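Local coordinates for protein endoglycosidase (Bacteroides thetaiotaomicron, PDB 6Q64) that probably hydrolyses O-glycosidic bonds in complex N-glycans, as a glycoside hydrolase family 18 endoglycosidase, at residues S323-I327 / Y359-D364; I295-V301 / N311-Y316; I163-Y169 / N211-F216; I252-Y256 / K267-L273. The protein carries 1 engineered substitution. All coordinates share one frame. Residue numbers count along the deposited sequence, not the author numbering.

Interaction 1: residues S323-I327 / Y359-D364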
loop_
_atom_site.group_PDB
_atom_site.type_symbol
_atom_site.label_atom_id
_atom_site.label_comp_id
_atom_site.label_asym_id
_atom_site.label_seq_id
_atom_site.Cartn_x
_atom_site.Cartn_y
_atom_site.Cartn_z
ATOM N N SER A 323 15.912 8.074 -15.647
ATOM C CA SER A 323 15.971 9.517 -15.298
ATOM C C SER A 323 17.041 9.796 -14.253
ATOM O O SER A 323 17.407 10.921 -14.151
ATOM C CB SER A 323 14.658 10.006 -14.815
ATOM O OG SER A 323 14.452 9.649 -13.470
ATOM N N GLY A 324 17.445 8.811 -13.455
ATOM C CA GLY A 324 18.396 8.969 -12.340
ATOM C C GLY A 324 17.679 9.004 -10.991
ATOM O O GLY A 324 18.327 9.005 -9.954
ATOM N N LYS A 325 16.369 9.079 -10.997
ATOM C CA LYS A 325 15.589 9.164 -9.750
ATOM C C LYS A 325 15.431 7.780 -9.139
ATOM O O LYS A 325 15.498 6.756 -9.856
ATOM C CB LYS A 325 14.201 9.726 -10.028
ATOM C CG LYS A 325 14.182 11.236 -10.053
ATOM C CD LYS A 325 12.888 11.779 -10.548
ATOM C CE LYS A 325 12.932 13.272 -10.745
ATOM N NZ LYS A 325 11.789 13.695 -11.577
ATOM N N ARG A 326 15.201 7.782 -7.836
ATOM C CA ARG A 326 15.154 6.554 -7.024
ATOM C C ARG A 326 13.676 6.203 -6.942
ATOM O O ARG A 326 12.833 7.135 -6.802
ATOM C CB ARG A 326 15.891 6.784 -5.695
ATOM C CG ARG A 326 15.632 5.749 -4.611
ATOM C CD ARG A 326 16.052 4.344 -5.009
ATOM N NE ARG A 326 17.433 4.222 -5.446
ATOM C CZ ARG A 326 18.511 4.322 -4.664
ATOM N NH1 ARG A 326 18.421 4.534 -3.361
ATOM N NH2 ARG A 326 19.702 4.159 -5.194
ATOM N N ILE A 327 13.385 4.920 -7.100
ATOM C CA ILE A 327 12.018 4.365 -6.938
ATOM C C ILE A 327 11.459 4.977 -5.676
ATOM O O ILE A 327 12.236 5.294 -4.821
ATOM C CB ILE A 327 12.058 2.837 -6.848
ATOM C CG1 ILE A 327 10.679 2.229 -7.061
ATOM C CG2 ILE A 327 12.662 2.396 -5.523
ATOM C CD1 ILE A 327 10.124 2.387 -8.438
ATOM N N TYR A 359 23.043 2.822 -0.408
ATOM C CA TYR A 359 22.974 3.391 -1.768
ATOM C C TYR A 359 22.054 4.602 -1.758
ATOM O O TYR A 359 20.922 4.547 -2.223
ATOM C CB TYR A 359 22.428 2.357 -2.747
ATOM C CG TYR A 359 23.280 1.138 -2.934
ATOM C CD1 TYR A 359 23.141 0.029 -2.114
ATOM C CD2 TYR A 359 24.175 1.055 -3.980
ATOM C CE1 TYR A 359 23.918 -1.112 -2.303
ATOM C CE2 TYR A 359 24.972 -0.066 -4.168
ATOM C CZ TYR A 359 24.850 -1.154 -3.326
ATOM O OH TYR A 359 25.598 -2.261 -3.555
ATOM N N PRO A 360 22.495 5.743 -1.211
ATOM C CA PRO A 360 21.621 6.908 -1.118
ATOM C C PRO A 360 21.120 7.307 -2.515
ATOM O O PRO A 360 21.872 7.316 -3.425
ATOM C CB PRO A 360 22.443 8.026 -0.470
ATOM C CG PRO A 360 23.809 7.405 -0.181
ATOM C CD PRO A 360 23.833 5.969 -0.674
ATOM N N GLY A 361 19.822 7.522 -2.622
ATOM C CA GLY A 361 19.146 7.809 -3.882
ATOM C C GLY A 361 19.092 9.298 -4.155
ATOM O O GLY A 361 19.450 10.067 -3.271
ATOM N N LYS A 362 18.659 9.655 -5.366
ATOM C CA LYS A 362 18.436 11.049 -5.808
ATOM C C LYS A 362 16.919 11.247 -5.951
ATOM O O LYS A 362 16.227 10.336 -6.477
ATOM C CB LYS A 362 19.268 11.248 -7.067
ATOM C CG LYS A 362 19.248 12.644 -7.639
ATOM C CD LYS A 362 19.216 12.647 -9.170
ATOM C CE LYS A 362 19.063 14.027 -9.777
ATOM N NZ LYS A 362 19.730 15.069 -8.954
ATOM N N PHE A 363 16.390 12.367 -5.447
ATOM C CA PHE A 363 14.922 12.603 -5.351
ATOM C C PHE A 363 14.494 13.891 -6.082
ATOM O O PHE A 363 13.665 14.599 -5.498
ATOM C CB PHE A 363 14.543 12.631 -3.866
ATOM C CG PHE A 363 14.911 11.383 -3.109
ATOM C CD1 PHE A 363 14.214 10.209 -3.303
ATOM C CD2 PHE A 363 15.981 11.356 -2.259
ATOM C CE1 PHE A 363 14.559 9.036 -2.652
ATOM C CE2 PHE A 363 16.332 10.181 -1.614
ATOM C CZ PHE A 363 15.622 9.026 -1.805
ATOM N N ASP A 364 15.005 14.182 -7.295
ATOM C CA ASP A 364 14.708 15.446 -8.045
ATOM C C ASP A 364 15.294 15.424 -9.467
ATOM O O ASP A 364 16.139 14.597 -9.846
ATOM C CB ASP A 364 15.255 16.662 -7.295
ATOM C CG ASP A 364 16.691 16.490 -6.823
ATOM O OD1 ASP A 364 17.480 15.798 -7.519
ATOM O OD2 ASP A 364 17.014 17.039 -5.756
#

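Interaction 2: residues I295-V301 / N311-Y316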
loop_
_atom_site.group_PDB
_atom_site.type_symbol
_atom_site.label_atom_id
_atom_site.label_comp_id
_atom_site.label_asym_id
_atom_site.label_seq_id
_atom_site.Cartn_x
_atom_site.Cartn_y
_atom_site.Cartn_z
ATOM N N ILE A 295 12.576 -14.148 -5.272
ATOM C CA ILE A 295 13.005 -15.287 -6.127
ATOM C C ILE A 295 14.511 -15.504 -5.968
ATOM O O ILE A 295 15.229 -14.563 -5.581
ATOM C CB ILE A 295 12.600 -15.027 -7.590
ATOM C CG1 ILE A 295 13.245 -13.762 -8.168
ATOM C CG2 ILE A 295 11.088 -14.973 -7.725
ATOM C CD1 ILE A 295 13.663 -13.906 -9.617
ATOM N N THR A 296 14.975 -16.701 -6.292
ATOM C CA THR A 296 16.360 -17.127 -5.994
ATOM C C THR A 296 17.250 -16.941 -7.220
ATOM O O THR A 296 18.489 -16.977 -7.048
ATOM C CB THR A 296 16.317 -18.578 -5.527
ATOM O OG1 THR A 296 15.780 -19.273 -6.645
ATOM C CG2 THR A 296 15.436 -18.767 -4.315
ATOM N N TYR A 297 16.610 -16.762 -8.383
ATOM C CA TYR A 297 17.212 -16.696 -9.739
ATOM C C TYR A 297 17.064 -15.294 -10.338
ATOM O O TYR A 297 16.904 -15.175 -11.540
ATOM C CB TYR A 297 16.523 -17.700 -10.662
ATOM C CG TYR A 297 15.035 -17.512 -10.815
ATOM C CD1 TYR A 297 14.157 -17.974 -9.851
ATOM C CD2 TYR A 297 14.494 -16.910 -11.935
ATOM C CE1 TYR A 297 12.784 -17.831 -9.985
ATOM C CE2 TYR A 297 13.125 -16.758 -12.086
ATOM C CZ TYR A 297 12.261 -17.216 -11.105
ATOM O OH TYR A 297 10.907 -17.076 -11.239
ATOM N N TYR A 298 17.098 -14.251 -9.521
ATOM C CA TYR A 298 17.074 -12.842 -9.982
ATOM C C TYR A 298 18.485 -12.436 -10.382
ATOM O O TYR A 298 19.459 -13.008 -9.821
ATOM C CB TYR A 298 16.590 -11.888 -8.895
ATOM C CG TYR A 298 16.258 -10.480 -9.325
ATOM C CD1 TYR A 298 15.017 -10.174 -9.869
ATOM C CD2 TYR A 298 17.153 -9.437 -9.125
ATOM C CE1 TYR A 298 14.685 -8.874 -10.229
ATOM C CE2 TYR A 298 16.837 -8.133 -9.474
ATOM C CZ TYR A 298 15.597 -7.851 -10.033
ATOM O OH TYR A 298 15.234 -6.575 -10.349
ATOM N N THR A 299 18.551 -11.515 -11.352
ATOM C CA THR A 299 19.779 -10.822 -11.816
ATOM C C THR A 299 19.578 -9.319 -11.674
ATOM O O THR A 299 18.638 -8.800 -12.296
ATOM C CB THR A 299 20.140 -11.167 -13.258
ATOM O OG1 THR A 299 19.756 -12.538 -13.434
ATOM C CG2 THR A 299 21.602 -10.876 -13.534
ATOM N N SER A 300 20.405 -8.691 -10.834
ATOM C CA SER A 300 20.417 -7.233 -10.569
ATOM C C SER A 300 21.394 -6.581 -11.530
ATOM O O SER A 300 22.373 -7.217 -11.911
ATOM C CB SER A 300 20.799 -6.897 -9.140
ATOM O OG SER A 300 20.832 -5.490 -8.927
ATOM N N VAL A 301 21.155 -5.306 -11.773
ATOM C CA VAL A 301 22.010 -4.393 -12.585
ATOM C C VAL A 301 23.197 -3.951 -11.712
ATOM O O VAL A 301 24.077 -3.207 -12.168
ATOM C CB VAL A 301 21.111 -3.239 -13.083
ATOM C CG1 VAL A 301 20.984 -2.141 -12.039
ATOM C CG2 VAL A 301 21.555 -2.716 -14.424
ATOM N N ASN A 311 18.469 -10.742 -3.668
ATOM C CA ASN A 311 18.923 -9.677 -4.597
ATOM C C ASN A 311 17.706 -9.036 -5.300
ATOM O O ASN A 311 17.806 -7.856 -5.573
ATOM C CB ASN A 311 20.074 -10.153 -5.490
ATOM C CG ASN A 311 19.657 -11.200 -6.479
ATOM O OD1 ASN A 311 18.627 -11.836 -6.289
ATOM N ND2 ASN A 311 20.430 -11.357 -7.547
ATOM N N GLN A 312 16.570 -9.722 -5.462
ATOM C CA GLN A 312 15.281 -9.128 -5.932
ATOM C C GLN A 312 14.948 -7.952 -5.022
ATOM O O GLN A 312 15.015 -6.816 -5.488
ATOM C CB GLN A 312 14.122 -10.132 -6.006
ATOM C CG GLN A 312 12.811 -9.576 -6.557
ATOM C CD GLN A 312 11.773 -10.607 -6.970
ATOM O OE1 GLN A 312 11.123 -11.309 -6.182
ATOM N NE2 GLN A 312 11.546 -10.677 -8.261
ATOM N N ILE A 313 14.637 -8.166 -3.753
ATOM C CA ILE A 313 14.151 -7.050 -2.878
ATOM C C ILE A 313 15.236 -5.968 -2.720
ATOM O O ILE A 313 14.908 -4.799 -2.430
ATOM C CB ILE A 313 13.655 -7.555 -1.514
ATOM C CG1 ILE A 313 12.884 -6.452 -0.780
ATOM C CG2 ILE A 313 14.814 -8.107 -0.698
ATOM C CD1 ILE A 313 11.913 -6.945 0.270
ATOM N N LEU A 314 16.505 -6.294 -2.884
ATOM C CA LEU A 314 17.534 -5.272 -2.576
ATOM C C LEU A 314 17.723 -4.425 -3.821
ATOM O O LEU A 314 17.986 -3.217 -3.660
ATOM C CB LEU A 314 18.843 -5.936 -2.136
ATOM C CG LEU A 314 18.748 -6.819 -0.893
ATOM C CD1 LEU A 314 20.081 -7.474 -0.610
ATOM C CD2 LEU A 314 18.293 -6.015 0.301
ATOM N N ASP A 315 17.616 -5.061 -4.998
ATOM C CA ASP A 315 17.647 -4.353 -6.291
ATOM C C ASP A 315 16.507 -3.348 -6.280
ATOM O O ASP A 315 16.748 -2.159 -6.585
ATOM C CB ASP A 315 17.513 -5.304 -7.475
ATOM C CG ASP A 315 17.776 -4.622 -8.807
ATOM O OD1 ASP A 315 18.809 -3.886 -8.910
ATOM O OD2 ASP A 315 16.921 -4.802 -9.709
ATOM N N TYR A 316 15.319 -3.809 -5.897
ATOM C CA TYR A 316 14.108 -2.953 -5.895
ATOM C C TYR A 316 14.387 -1.712 -5.036
ATOM O O TYR A 316 14.230 -0.565 -5.443
ATOM C CB TYR A 316 12.884 -3.746 -5.451
ATOM C CG TYR A 316 12.383 -4.767 -6.435
ATOM C CD1 TYR A 316 13.173 -5.270 -7.462
ATOM C CD2 TYR A 316 11.090 -5.248 -6.350
ATOM C CE1 TYR A 316 12.700 -6.224 -8.369
ATOM C CE2 TYR A 316 10.608 -6.226 -7.219
ATOM C CZ TYR A 316 11.420 -6.730 -8.218
ATOM O OH TYR A 316 10.943 -7.679 -9.068
#

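Interaction 3: residues I163-Y169 / N211-F216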
loop_
_atom_site.group_PDB
_atom_site.type_symbol
_atom_site.label_atom_id
_atom_site.label_comp_id
_atom_site.label_asym_id
_atom_site.label_seq_id
_atom_site.Cartn_x
_atom_site.Cartn_y
_atom_site.Cartn_z
ATOM N N ILE A 163 -24.333 5.871 -12.252
ATOM C CA ILE A 163 -23.205 6.731 -11.782
ATOM C C ILE A 163 -23.518 7.271 -10.381
ATOM O O ILE A 163 -22.549 7.453 -9.609
ATOM C CB ILE A 163 -22.920 7.866 -12.796
ATOM C CG1 ILE A 163 -22.197 7.331 -14.035
ATOM C CG2 ILE A 163 -22.183 9.052 -12.179
ATOM C CD1 ILE A 163 -20.723 7.465 -14.010
ATOM N N GLU A 164 -24.783 7.551 -10.037
ATOM C CA GLU A 164 -25.091 8.006 -8.648
ATOM C C GLU A 164 -24.741 6.863 -7.674
ATOM O O GLU A 164 -24.439 7.156 -6.489
ATOM C CB GLU A 164 -26.537 8.497 -8.501
ATOM C CG GLU A 164 -26.789 9.879 -9.094
ATOM C CD GLU A 164 -25.680 10.898 -8.904
ATOM O OE1 GLU A 164 -25.568 11.461 -7.803
ATOM O OE2 GLU A 164 -24.915 11.105 -9.860
ATOM N N GLY A 165 -24.777 5.615 -8.177
ATOM C CA GLY A 165 -24.467 4.364 -7.456
ATOM C C GLY A 165 -22.970 4.137 -7.316
ATOM O O GLY A 165 -22.528 3.577 -6.289
ATOM N N VAL A 166 -22.186 4.548 -8.308
ATOM C CA VAL A 166 -20.703 4.574 -8.188
ATOM C C VAL A 166 -20.375 5.671 -7.180
ATOM O O VAL A 166 -19.668 5.367 -6.206
ATOM C CB VAL A 166 -20.004 4.760 -9.546
ATOM C CG1 VAL A 166 -18.501 4.756 -9.428
ATOM C CG2 VAL A 166 -20.396 3.666 -10.517
ATOM N N LYS A 167 -20.928 6.871 -7.361
ATOM C CA LYS A 167 -20.787 7.994 -6.389
ATOM C C LYS A 167 -21.157 7.509 -4.973
ATOM O O LYS A 167 -20.468 7.911 -3.995
ATOM C CB LYS A 167 -21.642 9.192 -6.823
ATOM C CG LYS A 167 -20.891 10.323 -7.524
ATOM C CD LYS A 167 -21.755 11.133 -8.478
ATOM C CE LYS A 167 -21.403 12.605 -8.546
ATOM N NZ LYS A 167 -22.639 13.408 -8.711
ATOM N N ALA A 168 -22.205 6.683 -4.868
ATOM C CA ALA A 168 -22.716 6.114 -3.601
ATOM C C ALA A 168 -21.750 5.044 -3.053
ATOM O O ALA A 168 -21.337 5.194 -1.895
ATOM C CB ALA A 168 -24.094 5.560 -3.828
ATOM N N TYR A 169 -21.388 4.034 -3.865
ATOM C CA TYR A 169 -20.476 2.904 -3.523
ATOM C C TYR A 169 -19.137 3.405 -2.990
ATOM O O TYR A 169 -18.556 2.791 -2.100
ATOM C CB TYR A 169 -20.150 2.046 -4.745
ATOM C CG TYR A 169 -19.140 0.957 -4.474
ATOM C CD1 TYR A 169 -19.348 0.040 -3.457
ATOM C CD2 TYR A 169 -17.992 0.812 -5.236
ATOM C CE1 TYR A 169 -18.441 -0.971 -3.188
ATOM C CE2 TYR A 169 -17.087 -0.211 -4.999
ATOM C CZ TYR A 169 -17.301 -1.097 -3.956
ATOM O OH TYR A 169 -16.434 -2.115 -3.675
ATOM N N ASN A 211 -15.159 6.349 -17.789
ATOM C CA ASN A 211 -15.620 7.529 -17.016
ATOM C C ASN A 211 -16.161 7.059 -15.669
ATOM O O ASN A 211 -16.364 7.942 -14.801
ATOM C CB ASN A 211 -16.726 8.323 -17.707
ATOM C CG ASN A 211 -17.076 9.623 -16.999
ATOM O OD1 ASN A 211 -16.166 10.378 -16.566
ATOM N ND2 ASN A 211 -18.398 9.927 -16.930
ATOM N N LYS A 212 -16.463 5.758 -15.519
ATOM C CA LYS A 212 -17.150 5.242 -14.294
ATOM C C LYS A 212 -16.064 5.087 -13.240
ATOM O O LYS A 212 -16.142 5.698 -12.165
ATOM C CB LYS A 212 -18.035 4.004 -14.534
ATOM C CG LYS A 212 -17.432 2.876 -15.353
ATOM C CD LYS A 212 -18.432 1.935 -16.002
ATOM C CE LYS A 212 -17.712 1.072 -17.022
ATOM N NZ LYS A 212 -18.443 -0.186 -17.254
HETATM N N MSE A 213 -14.983 4.415 -13.641
HETATM C CA MSE A 213 -13.790 4.388 -12.815
HETATM C C MSE A 213 -13.252 5.798 -12.541
HETATM O O MSE A 213 -12.545 6.003 -11.575
HETATM C CB MSE A 213 -12.743 3.456 -13.434
HETATM C CG MSE A 213 -11.844 2.784 -12.389
HETATM SE SE MSE A 213 -12.779 1.847 -10.899
HETATM C CE MSE A 213 -13.324 0.603 -12.271
ATOM N N GLN A 214 -13.598 6.791 -13.356
ATOM C CA GLN A 214 -13.071 8.132 -13.182
ATOM C C GLN A 214 -13.822 8.834 -12.047
ATOM O O GLN A 214 -13.166 9.503 -11.220
ATOM C CB GLN A 214 -13.178 8.915 -14.494
ATOM C CG GLN A 214 -12.962 10.421 -14.364
ATOM C CD GLN A 214 -11.500 10.802 -14.164
ATOM O OE1 GLN A 214 -10.580 10.112 -14.621
ATOM N NE2 GLN A 214 -11.298 11.916 -13.486
ATOM N N VAL A 215 -15.145 8.739 -12.003
ATOM C CA VAL A 215 -15.913 9.498 -10.963
ATOM C C VAL A 215 -15.869 8.682 -9.656
ATOM O O VAL A 215 -16.066 9.261 -8.554
ATOM C CB VAL A 215 -17.325 9.920 -11.434
ATOM C CG1 VAL A 215 -18.208 8.733 -11.763
ATOM C CG2 VAL A 215 -18.007 10.858 -10.440
ATOM N N PHE A 216 -15.498 7.405 -9.769
ATOM C CA PHE A 216 -15.177 6.540 -8.611
ATOM C C PHE A 216 -14.025 7.184 -7.837
ATOM O O PHE A 216 -14.200 7.699 -6.706
ATOM C CB PHE A 216 -14.850 5.127 -9.091
ATOM C CG PHE A 216 -14.559 4.186 -7.956
ATOM C CD1 PHE A 216 -15.517 3.955 -6.979
ATOM C CD2 PHE A 216 -13.319 3.568 -7.835
ATOM C CE1 PHE A 216 -15.253 3.101 -5.920
ATOM C CE2 PHE A 216 -13.054 2.719 -6.771
ATOM C CZ PHE A 216 -14.027 2.485 -5.819
#

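Interaction 4: residues I252-Y256 / K267-L273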
loop_
_atom_site.group_PDB
_atom_site.type_symbol
_atom_site.label_atom_id
_atom_site.label_comp_id
_atom_site.label_asym_id
_atom_site.label_seq_id
_atom_site.Cartn_x
_atom_site.Cartn_y
_atom_site.Cartn_z
ATOM N N ILE A 252 1.249 1.119 -7.342
ATOM C CA ILE A 252 1.856 -0.043 -6.628
ATOM C C ILE A 252 1.796 -1.239 -7.550
ATOM O O ILE A 252 0.669 -1.629 -7.962
ATOM C CB ILE A 252 1.161 -0.345 -5.284
ATOM C CG1 ILE A 252 0.987 0.923 -4.443
ATOM C CG2 ILE A 252 1.917 -1.423 -4.540
ATOM C CD1 ILE A 252 0.458 0.659 -3.058
ATOM N N TYR A 253 2.952 -1.791 -7.858
ATOM C CA TYR A 253 3.044 -2.915 -8.808
ATOM C C TYR A 253 3.472 -4.168 -8.047
ATOM O O TYR A 253 4.312 -4.117 -7.155
ATOM C CB TYR A 253 3.983 -2.597 -9.975
ATOM C CG TYR A 253 3.653 -1.368 -10.796
ATOM C CD1 TYR A 253 3.979 -0.109 -10.351
ATOM C CD2 TYR A 253 3.081 -1.459 -12.045
ATOM C CE1 TYR A 253 3.720 1.015 -11.113
ATOM C CE2 TYR A 253 2.793 -0.345 -12.807
ATOM C CZ TYR A 253 3.126 0.902 -12.350
ATOM O OH TYR A 253 2.923 2.027 -13.096
ATOM N N GLN A 254 2.843 -5.269 -8.434
ATOM C CA GLN A 254 3.222 -6.645 -8.109
ATOM C C GLN A 254 4.360 -7.054 -9.035
ATOM O O GLN A 254 4.084 -7.748 -9.988
ATOM C CB GLN A 254 2.007 -7.545 -8.306
ATOM C CG GLN A 254 1.016 -7.487 -7.166
ATOM C CD GLN A 254 -0.087 -6.481 -7.340
ATOM O OE1 GLN A 254 -1.096 -6.736 -7.990
ATOM N NE2 GLN A 254 0.055 -5.357 -6.669
ATOM N N ALA A 255 5.604 -6.728 -8.700
ATOM C CA ALA A 255 6.808 -7.173 -9.454
ATOM C C ALA A 255 7.302 -8.527 -8.930
ATOM O O ALA A 255 8.526 -8.688 -8.722
ATOM C CB ALA A 255 7.906 -6.135 -9.359
ATOM N N TYR A 256 6.397 -9.483 -8.760
ATOM C CA TYR A 256 6.707 -10.774 -8.093
ATOM C C TYR A 256 7.712 -11.591 -8.943
ATOM O O TYR A 256 8.795 -11.947 -8.411
ATOM C CB TYR A 256 5.419 -11.554 -7.808
ATOM C CG TYR A 256 4.332 -10.889 -6.981
ATOM C CD1 TYR A 256 4.562 -9.861 -6.078
ATOM C CD2 TYR A 256 3.040 -11.383 -7.060
ATOM C CE1 TYR A 256 3.531 -9.337 -5.301
ATOM C CE2 TYR A 256 2.000 -10.869 -6.299
ATOM C CZ TYR A 256 2.242 -9.851 -5.398
ATOM O OH TYR A 256 1.156 -9.375 -4.694
ATOM N N LYS A 267 8.179 -2.632 -16.762
ATOM C CA LYS A 267 6.827 -2.810 -16.183
ATOM C C LYS A 267 6.303 -1.480 -15.635
ATOM O O LYS A 267 5.075 -1.277 -15.726
ATOM C CB LYS A 267 6.848 -3.856 -15.071
ATOM C CG LYS A 267 5.578 -3.887 -14.234
ATOM C CD LYS A 267 5.499 -5.099 -13.336
ATOM C CE LYS A 267 4.144 -5.756 -13.342
ATOM N NZ LYS A 267 4.277 -7.211 -13.163
ATOM N N ILE A 268 7.161 -0.645 -15.042
ATOM C CA ILE A 268 6.699 0.531 -14.250
ATOM C C ILE A 268 6.996 1.838 -14.986
ATOM O O ILE A 268 6.493 2.874 -14.524
ATOM C CB ILE A 268 7.313 0.557 -12.835
ATOM C CG1 ILE A 268 8.825 0.699 -12.862
ATOM C CG2 ILE A 268 6.915 -0.665 -12.038
ATOM C CD1 ILE A 268 9.391 1.096 -11.547
ATOM N N ASN A 269 7.804 1.787 -16.046
ATOM C CA ASN A 269 8.144 2.950 -16.904
ATOM C C ASN A 269 6.934 3.350 -17.743
ATOM O O ASN A 269 6.738 2.744 -18.811
ATOM C CB ASN A 269 9.289 2.654 -17.860
ATOM C CG ASN A 269 9.815 3.934 -18.448
ATOM O OD1 ASN A 269 9.087 4.888 -18.568
ATOM N ND2 ASN A 269 11.085 3.985 -18.762
ATOM N N LYS A 270 6.216 4.353 -17.250
ATOM C CA LYS A 270 4.878 4.827 -17.676
ATOM C C LYS A 270 4.860 6.348 -17.526
ATOM O O LYS A 270 4.383 6.903 -16.523
ATOM C CB LYS A 270 3.793 4.193 -16.808
ATOM C CG LYS A 270 3.833 2.684 -16.757
ATOM C CD LYS A 270 3.571 2.057 -18.095
ATOM C CE LYS A 270 4.002 0.613 -18.174
ATOM N NZ LYS A 270 3.432 -0.087 -19.343
ATOM N N PRO A 271 5.469 7.067 -18.492
ATOM C CA PRO A 271 5.540 8.520 -18.406
ATOM C C PRO A 271 4.150 9.166 -18.567
ATOM O O PRO A 271 4.028 10.293 -18.199
ATOM C CB PRO A 271 6.581 8.863 -19.471
ATOM C CG PRO A 271 6.442 7.751 -20.485
ATOM C CD PRO A 271 6.180 6.520 -19.660
ATOM N N ASN A 272 3.120 8.419 -18.957
ATOM C CA ASN A 272 1.702 8.888 -18.913
ATOM C C ASN A 272 1.289 9.257 -17.476
ATOM O O ASN A 272 0.239 9.916 -17.323
ATOM C CB ASN A 272 0.700 7.851 -19.476
ATOM C CG ASN A 272 0.551 6.527 -18.712
ATOM O OD1 ASN A 272 -0.408 6.330 -17.960
ATOM N ND2 ASN A 272 1.438 5.565 -18.965
ATOM N N LEU A 273 2.013 8.768 -16.459
ATOM C CA LEU A 273 1.619 8.903 -15.034
ATOM C C LEU A 273 2.402 10.044 -14.411
ATOM O O LEU A 273 3.626 10.012 -14.541
ATOM C CB LEU A 273 1.938 7.630 -14.254
ATOM C CG LEU A 273 1.255 6.347 -14.696
ATOM C CD1 LEU A 273 1.783 5.190 -13.868
ATOM C CD2 LEU A 273 -0.257 6.449 -14.565
#

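Interaction 1: residues S323-I327 / Y359-D364
The loop leading into barrel strand 329-333 from helix 311-317 meets the tail after helix 346-358, a surface contact in which Arg326 joins the C-terminus to the barrel. Its backbone N donates to Lys362 O (3.1 Å), which also receives a CA-H...O contact from Lys325 CA at 3.5 Å. Arg326 NH1 bonds Tyr359 O at 2.7 Å, NH2 adds a weak bond to that oxygen at 3.2 Å and also meets Asp320 in a salt bridge. Tyr359 follows the helix end, and its carbonyl is taken up by the guanidinium, a long multi-donor group suited to the place. Gly361 lies over one guanidinium face; a CB there would clash with Arg326 CB. Ser323 OG accepts from Lys325 N (3.2 Å) in an ST turn and also bonds Glu277. Lys362 NZ pairs with Asp364 OD1 (2.8 Å), while Tyr359 OH turns to Glu304. The tail is thus held largely through backbone carbonyls, so the contact depends more on its path than on matching side-chain charges.

Interaction 2: residues I295-V301 / N311-Y316
Tyr298 sets the pattern of this contact between a loop and the short helix 311-317. Its t rotamer (chi1 -168°) lays the ring along the helix, so that Gln312 CA sits 3.8 Å from the ring centroid in a CH-pi contact over one face, and Tyr298 OH donates to Asp315 OD2 at 2.5 Å. Asp315, also t, holds its carboxylate out to the loop and takes a second bond at OD1, from Ser300 OG (2.6 Å); Ser300 is again t, which brings its short hydroxyl to the acid. A tyrosine and a serine suit a carboxylate that must be satisfied away from solvent. Asn311 is p and turns its amide back to the loop, ND2 donating to Tyr298 O at 3.0 Å and also to Asn306. The extended t,t start of Gln312 carries its amide to Ile295, whose N gives a weak bond to OE1 (3.3 Å), while NE2 is taken up by Tyr256. Tyr316 is m, and its ring approaches Tyr298 obliquely, with CE1 3.2 Å from Tyr298 OH. Helix 311-317 is therefore covered by the loop on one flank and turns Ile313 onto strands 280-285 and 329-333; Tyr298 and Tyr316 both meet Val264 of helix 261-268, and Tyr316 also reaches Ile282 and Ile330 on the strands.

Interaction 3: residues I163-Y169 / N211-F216
Apolar packing carries this contact between helices 162-179 and 211-224. Ile163 CD1 touches Val215 CG1 at 3.6 Å, and one turn on Val166 CG1 lies 3.7 Å from Phe216 CB and equally far from Lys212 O. Beta-branched Ile163, Val166 and Val215 give compact, stiff surfaces where the axes of 163-169 and 211-216 come within 9.1 Å. Toward the solvent side the aliphatic part of Lys167 covers Val215, CG to CG2 at 4.1 Å, leaving its NZ for a salt bridge with Glu164 OE2 of its own helix (3.4 Å), its hydrogen bond weak.

The aromatic pair is a separate element. Tyr169 CD2 approaches Phe216 CE1 at 3.6 Å, but the rings meet rim to rim, their planes 14° apart and centroids 5.8 Å apart, so neither covers the other's face. Tyr169 stacks edge-to-face with Trp153 and its hydroxyl bonds Asp140 O, while Phe216 reaches inward to Ile135 and Ile187 on the strands.

Polar bonds between the two segments are absent. Their N-to-C directions differ by 37° (signed crossing angle -37°), and strand 184-189 lies between the helices in sequence. This is the side-by-side packing of successive outer helices in a TIM barrel, the family 18 fold.

Interaction 4: residues I252-Y256 / K267-L273
Tyr253 lays its ring against Ile268, whose CG2 lies 3.6 Å from the ring centroid and 18° off the normal, a CH-pi contact over the face; the closest pair is Tyr253 CD1 to Ile268 CG2 at 3.4 Å. A long flat side chain suits this place on strand 251-254, facing the outer helix 261-268 that follows it: the pairing is that of a beta-alpha unit of the TIM barrel. Tyr253 OH comes to Leu273 CD1 at 3.4 Å and Lys270 CG at 3.8 Å, beside a type I turn from Lys270 to Leu273. Lys267 runs along the ring, with CG 4.1 Å from Tyr253 CD2, and then reaches the strand end, before the inverse gamma turn at Ala255: NZ donates to Gln254 O at 3.2 Å and forms a salt bridge with Glu258. Gln254 itself points away, its amide bonded to Asp234. The ring-methyl contact thus needs no polar partner, while the lysine packs its aliphatic stem and has its charge paired at the boundary.

Interactions 1, 2 and 4 form one connected region of the barrel, their centres about 16 to 18 Å apart. Tyr316 OH to Ala255 O (2.6 Å) and Gln312 NE2 to Tyr256 O (3.0 Å), both probable hydrogen bonds, tie interaction 2 to interaction 4. Ile327 of interaction 1 packs on both: its CD1 is 3.4 Å from Ile268 CD1, its CG2 3.4 Å from Tyr316 O. Interaction 3 lies apart, about 40 Å from interaction 2 between centres, across the chain's centre. Interaction 4 is probably nearest the active site: Gln254 comes close to Gln190, the engineered replacement of a glutamate, at the end of the DxxDxDxE motif where family 18 enzymes carry their catalytic acid.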